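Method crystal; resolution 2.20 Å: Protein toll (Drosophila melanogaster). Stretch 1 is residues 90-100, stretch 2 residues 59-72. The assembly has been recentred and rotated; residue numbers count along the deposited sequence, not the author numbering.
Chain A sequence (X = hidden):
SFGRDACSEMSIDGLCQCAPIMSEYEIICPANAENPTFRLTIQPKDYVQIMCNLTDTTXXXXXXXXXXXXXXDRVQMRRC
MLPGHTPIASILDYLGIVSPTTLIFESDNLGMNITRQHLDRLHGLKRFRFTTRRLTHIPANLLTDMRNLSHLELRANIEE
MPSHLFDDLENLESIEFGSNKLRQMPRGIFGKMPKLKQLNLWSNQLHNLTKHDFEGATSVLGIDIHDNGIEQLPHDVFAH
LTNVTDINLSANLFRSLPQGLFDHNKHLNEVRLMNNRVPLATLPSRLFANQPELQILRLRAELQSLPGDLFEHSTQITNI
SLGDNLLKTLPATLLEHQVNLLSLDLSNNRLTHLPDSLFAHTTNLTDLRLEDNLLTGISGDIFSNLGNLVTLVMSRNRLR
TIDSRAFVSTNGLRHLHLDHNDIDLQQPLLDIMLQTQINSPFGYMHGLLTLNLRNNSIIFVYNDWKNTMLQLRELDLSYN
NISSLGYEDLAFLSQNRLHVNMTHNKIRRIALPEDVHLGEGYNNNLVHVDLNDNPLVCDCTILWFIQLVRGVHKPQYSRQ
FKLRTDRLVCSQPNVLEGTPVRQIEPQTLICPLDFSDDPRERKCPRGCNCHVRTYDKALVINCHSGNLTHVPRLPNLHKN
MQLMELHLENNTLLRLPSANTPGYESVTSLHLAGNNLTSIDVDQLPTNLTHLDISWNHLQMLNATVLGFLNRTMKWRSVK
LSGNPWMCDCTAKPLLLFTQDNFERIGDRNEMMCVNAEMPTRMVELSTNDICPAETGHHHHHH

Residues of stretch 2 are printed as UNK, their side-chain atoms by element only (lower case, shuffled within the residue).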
# COMPACT_ATOMS: atom_id res chain seq x y z
N SER A 90 39.23 -22.64 -26.97
CA SER A 90 40.39 -21.84 -27.36
C SER A 90 40.28 -20.36 -26.96
O SER A 90 41.27 -19.74 -26.59
CB SER A 90 40.67 -21.99 -28.85
OG SER A 90 41.18 -23.28 -29.12
N ILE A 91 39.08 -19.80 -27.03
CA ILE A 91 38.88 -18.45 -26.49
C ILE A 91 39.11 -18.46 -24.97
O ILE A 91 39.84 -17.61 -24.44
CB ILE A 91 37.47 -17.90 -26.80
CG1 ILE A 91 37.35 -17.60 -28.30
CG2 ILE A 91 37.18 -16.65 -25.98
CD1 ILE A 91 35.95 -17.72 -28.83
N LEU A 92 38.54 -19.45 -24.29
CA LEU A 92 38.70 -19.57 -22.84
C LEU A 92 40.16 -19.82 -22.43
O LEU A 92 40.64 -19.24 -21.43
CB LEU A 92 37.75 -20.63 -22.26
CG LEU A 92 36.26 -20.50 -22.63
CD1 LEU A 92 35.38 -21.43 -21.81
CD2 LEU A 92 35.76 -19.07 -22.53
N ASP A 93 40.88 -20.66 -23.18
CA ASP A 93 42.31 -20.87 -22.93
C ASP A 93 43.06 -19.54 -23.01
O ASP A 93 43.89 -19.24 -22.16
CB ASP A 93 42.97 -21.83 -23.93
CG ASP A 93 42.36 -23.23 -23.90
OD1 ASP A 93 41.76 -23.60 -22.88
OD2 ASP A 93 42.49 -23.95 -24.91
N TYR A 94 42.75 -18.75 -24.04
CA TYR A 94 43.43 -17.48 -24.29
C TYR A 94 43.30 -16.57 -23.08
O TYR A 94 44.23 -15.86 -22.72
CB TYR A 94 42.81 -16.79 -25.50
CG TYR A 94 43.62 -15.63 -26.03
CD1 TYR A 94 44.75 -15.85 -26.82
CD2 TYR A 94 43.25 -14.31 -25.75
CE1 TYR A 94 45.49 -14.79 -27.31
CE2 TYR A 94 43.99 -13.25 -26.23
CZ TYR A 94 45.11 -13.50 -27.01
OH TYR A 94 45.85 -12.45 -27.50
N LEU A 95 42.13 -16.60 -22.46
CA LEU A 95 41.85 -15.77 -21.30
C LEU A 95 42.36 -16.43 -20.02
O LEU A 95 42.26 -15.85 -18.94
CB LEU A 95 40.35 -15.51 -21.22
CG LEU A 95 39.84 -14.66 -22.38
CD1 LEU A 95 38.30 -14.53 -22.34
CD2 LEU A 95 40.53 -13.30 -22.34
N GLY A 96 42.91 -17.63 -20.15
CA GLY A 96 43.42 -18.36 -19.00
C GLY A 96 42.33 -18.84 -18.06
O GLY A 96 42.55 -18.97 -16.85
N ILE A 97 41.14 -19.11 -18.62
CA ILE A 97 40.02 -19.59 -17.81
C ILE A 97 40.19 -21.08 -17.54
O ILE A 97 40.47 -21.85 -18.45
CB ILE A 97 38.67 -19.33 -18.51
CG1 ILE A 97 38.35 -17.83 -18.47
CG2 ILE A 97 37.55 -20.12 -17.85
CD1 ILE A 97 37.22 -17.41 -19.37
N VAL A 98 40.06 -21.49 -16.28
CA VAL A 98 40.32 -22.89 -15.94
C VAL A 98 39.08 -23.62 -15.44
O VAL A 98 38.34 -23.12 -14.59
CB VAL A 98 41.49 -23.03 -14.92
CG1 VAL A 98 41.57 -24.45 -14.39
CG2 VAL A 98 42.82 -22.63 -15.57
N SER A 99 38.85 -24.80 -16.01
CA SER A 99 37.82 -25.74 -15.56
C SER A 99 36.49 -25.10 -15.15
O SER A 99 36.08 -25.18 -13.99
CB SER A 99 38.35 -26.59 -14.41
OG SER A 99 38.64 -25.79 -13.28
N PRO A 100 35.81 -24.46 -16.10
CA PRO A 100 34.50 -23.93 -15.75
C PRO A 100 33.51 -25.07 -15.57
O PRO A 100 33.72 -26.14 -16.12
CB PRO A 100 34.12 -23.11 -16.99
CG PRO A 100 34.78 -23.85 -18.10
CD PRO A 100 36.12 -24.26 -17.53
N UNK A 59 37.64 -10.09 -35.01
CA UNK A 59 37.59 -9.14 -33.89
C UNK A 59 38.10 -9.75 -32.57
O UNK A 59 38.51 -9.01 -31.67
c UNK A 59 35.77 -7.60 -34.77
o UNK A 59 34.56 -7.28 -34.83
o UNK A 59 36.64 -7.15 -35.54
c UNK A 59 36.18 -8.58 -33.69
N UNK A 60 38.07 -11.08 -32.47
CA UNK A 60 38.60 -11.76 -31.27
C UNK A 60 40.07 -11.44 -30.99
O UNK A 60 40.59 -11.73 -29.92
c UNK A 60 36.38 -13.45 -29.82
o UNK A 60 33.04 -14.86 -30.25
c UNK A 60 36.18 -14.34 -32.03
c UNK A 60 36.95 -13.69 -31.06
c UNK A 60 38.38 -13.27 -31.35
c UNK A 60 34.89 -14.74 -31.76
c UNK A 60 35.08 -13.84 -29.54
c UNK A 60 34.34 -14.48 -30.51
N UNK A 61 40.73 -10.83 -31.98
CA UNK A 61 42.11 -10.36 -31.86
C UNK A 61 42.21 -9.25 -30.82
O UNK A 61 43.29 -8.98 -30.27
c UNK A 61 44.05 -9.70 -33.41
c UNK A 61 42.56 -9.82 -33.21
c UNK A 61 44.40 -9.27 -34.83
o UNK A 61 43.51 -8.93 -35.61
n UNK A 61 45.69 -9.28 -35.16
N UNK A 62 41.09 -8.58 -30.54
CA UNK A 62 41.11 -7.46 -29.61
C UNK A 62 40.81 -7.90 -28.18
O UNK A 62 40.52 -7.07 -27.33
o UNK A 62 38.62 -4.25 -31.37
c UNK A 62 39.24 -5.08 -32.03
c UNK A 62 40.13 -6.37 -30.05
c UNK A 62 40.42 -5.83 -31.43
n UNK A 62 38.93 -5.38 -33.29
N UNK A 63 40.86 -9.21 -27.93
CA UNK A 63 40.68 -9.75 -26.59
C UNK A 63 41.86 -9.26 -25.76
O UNK A 63 42.93 -9.03 -26.31
c UNK A 63 39.56 -13.37 -27.32
c UNK A 63 40.71 -11.28 -26.63
c UNK A 63 38.17 -11.55 -26.26
c UNK A 63 39.54 -12.21 -26.31
N UNK A 64 41.68 -9.08 -24.44
CA UNK A 64 42.86 -8.76 -23.62
C UNK A 64 43.87 -9.91 -23.67
O UNK A 64 43.47 -11.06 -23.76
c UNK A 64 42.27 -8.61 -22.22
c UNK A 64 40.47 -9.27 -23.63
c UNK A 64 41.02 -9.42 -22.23
N UNK A 65 45.16 -9.59 -23.61
CA UNK A 65 46.22 -10.60 -23.62
C UNK A 65 46.72 -10.89 -22.21
O UNK A 65 46.86 -9.97 -21.40
c UNK A 65 47.41 -10.13 -24.47
c UNK A 65 48.19 -9.52 -28.20
n UNK A 65 47.54 -8.28 -28.72
c UNK A 65 48.39 -9.51 -26.69
c UNK A 65 47.12 -9.92 -25.94
N UNK A 66 46.99 -12.17 -21.93
CA UNK A 66 47.55 -12.60 -20.65
C UNK A 66 46.67 -12.29 -19.43
O UNK A 66 47.16 -11.87 -18.39
c UNK A 66 49.99 -12.45 -21.47
c UNK A 66 50.69 -14.44 -20.09
n UNK A 66 50.64 -15.93 -19.96
c UNK A 66 50.17 -13.96 -21.44
c UNK A 66 48.95 -12.00 -20.44
N UNK A 67 45.36 -12.52 -19.55
CA UNK A 67 44.45 -12.21 -18.46
C UNK A 67 44.68 -13.09 -17.23
O UNK A 67 44.63 -12.61 -16.09
c UNK A 67 40.72 -11.36 -18.96
c UNK A 67 42.20 -11.06 -19.08
c UNK A 67 42.61 -10.03 -18.05
c UNK A 67 43.00 -12.34 -18.91
N UNK A 68 44.95 -14.37 -17.48
CA UNK A 68 45.08 -15.37 -16.42
C UNK A 68 43.93 -15.34 -15.41
O UNK A 68 44.15 -15.17 -14.21
n UNK A 68 49.54 -18.79 -14.07
c UNK A 68 48.94 -15.60 -15.82
c UNK A 68 49.23 -17.51 -14.26
c UNK A 68 46.44 -15.25 -15.70
n UNK A 68 48.90 -16.75 -13.22
c UNK A 68 47.64 -15.48 -16.61
n UNK A 68 49.26 -16.99 -15.49
N UNK A 69 42.71 -15.51 -15.89
CA UNK A 69 41.56 -15.45 -14.99
C UNK A 69 41.61 -16.54 -13.90
O UNK A 69 41.34 -16.26 -12.74
c UNK A 69 40.10 -14.22 -16.64
c UNK A 69 40.22 -15.48 -15.77
c UNK A 69 39.03 -15.62 -14.82
c UNK A 69 38.80 -14.10 -17.39
N UNK A 70 41.99 -17.76 -14.26
CA UNK A 70 42.10 -18.83 -13.28
C UNK A 70 40.83 -19.66 -13.17
O UNK A 70 39.98 -19.63 -14.06
N UNK A 71 40.70 -20.41 -12.08
CA UNK A 71 39.49 -21.20 -11.88
C UNK A 71 38.24 -20.34 -11.72
O UNK A 71 38.22 -19.38 -10.96
c UNK A 71 38.43 -23.14 -10.62
c UNK A 71 39.62 -22.17 -10.71
o UNK A 71 39.81 -24.44 -9.16
c UNK A 71 38.67 -24.30 -9.67
o UNK A 71 37.73 -25.09 -9.45
N UNK A 72 37.19 -20.68 -12.45
CA UNK A 72 35.96 -19.91 -12.37
C UNK A 72 34.76 -20.83 -12.62
O UNK A 72 34.84 -21.75 -13.44
c UNK A 72 36.03 -18.70 -13.32
c UNK A 72 35.08 -17.63 -12.87
c UNK A 72 35.77 -19.11 -14.78
O HOH W 1 44.61 -10.20 -28.07
O HOH W 2 43.94 -12.96 -22.26

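Position 59 carries two carbons, the second bearing two oxygens, in a 3-10 turn beyond reach of stretch 1. It is Asp59, whose carboxylate is engaged elsewhere in the structure. Position 60 has one carbon leading to a six-carbon ring with an oxygen, and Ile91 CD1 lies over one face of this ring. It is Tyr60; Ile91 CD1 is 4.1 Å from the centroid of the Tyr60 ring, a CH-pi contact that a flat aromatic surface is well suited to make.

Positions 61 and 62 each have three carbons, the third carrying one oxygen and one nitrogen, and both point away from stretch 1. They are Gln61 and Gln62, polar residues suited to places facing away from stretch 1, Gln61 exposed and Gln62 bonded through OE1 elsewhere in the structure.

Position 63 has four carbons forked at the second, points toward the helix and touches Ile91, Tyr94 and Leu95. It is Leu63: its CB is 3.8 Å from Tyr94 CE2, and its CG 4.2 Å from Leu95 CD2, so a branched aliphatic chain fits this buried place. At position 64 three carbons close a ring onto the backbone nitrogen, and the ring meets the side chain of Leu95. This is Pro64, whose compact apolar ring brings CG within 3.9 Å of Leu95 CD2.

Position 65 shows four carbons in a row ending in nitrogen, with a carbon against the Tyr94 hydroxyl. It is Lys65; its CG approaches Tyr94 OH at 3.2 Å, while the long chain leaves the amine in an exposed setting. Position 66 has the same make-up but points away into exposed surroundings, as suits the charge of Lys66.

Position 67 again has four carbons forked at the second, pointing toward stretch 1 and packing on Leu95. It is Leu67, its CD1 3.9 Å from Leu95 CD2, an apolar chain in a buried place. Position 68 has three carbons, a nitrogen, then a carbon carrying two more nitrogens. This is Arg68, directed away and exposed, although its backbone runs close beside Gly96.

Position 69 has four carbons forked at the first, one arm two carbons long, which reaches Leu95 and Ile97. It is Ile69, whose long arm carries CD1 to 3.9 Å from Ile97 CG1, apolar against apolar in a buried place. Position 70 has no side-chain atoms and is Gly70; at its phi/psi of 93/-162 a CB would be jammed against the preceding carbonyl oxygen. Position 71 bears three carbons, the third with two oxygens, on the same sheet face as Val98, a carbon lying near Ser99. It is Glu71, whose charge suits an exposed place. Position 72 has one carbon carrying two others, one packed on Ile97. It is Val72, a compact apolar residue, buried with its CG1 3.7 Å from Ile97 CG2.

The contact joins apolar packing to a short parallel pairing. Gly96, the first residue after the helix to leave helical phi/psi, has positive phi in a Schellman motif; a CB there would come 2.9 Å from Arg68 CA, so glycine permits the close approach. Ile69 N then donates to Leu95 O (3.1 Å), Gly70 N to Gly96 O (2.9 Å) and Val98 N to Gly70 O (2.9 Å), while Val72 N to Val98 O (3.4 Å) is weak. Water 1 joins Tyr94 OH to the carbonyls of Gln61 and Leu63, and water 2 links Tyr94 O with Pro64 O and Leu67 N; the two waters bridge groups that have no direct bond across the stretches.

Stretch 2 59-72: DYQQLPKKLRIGEV
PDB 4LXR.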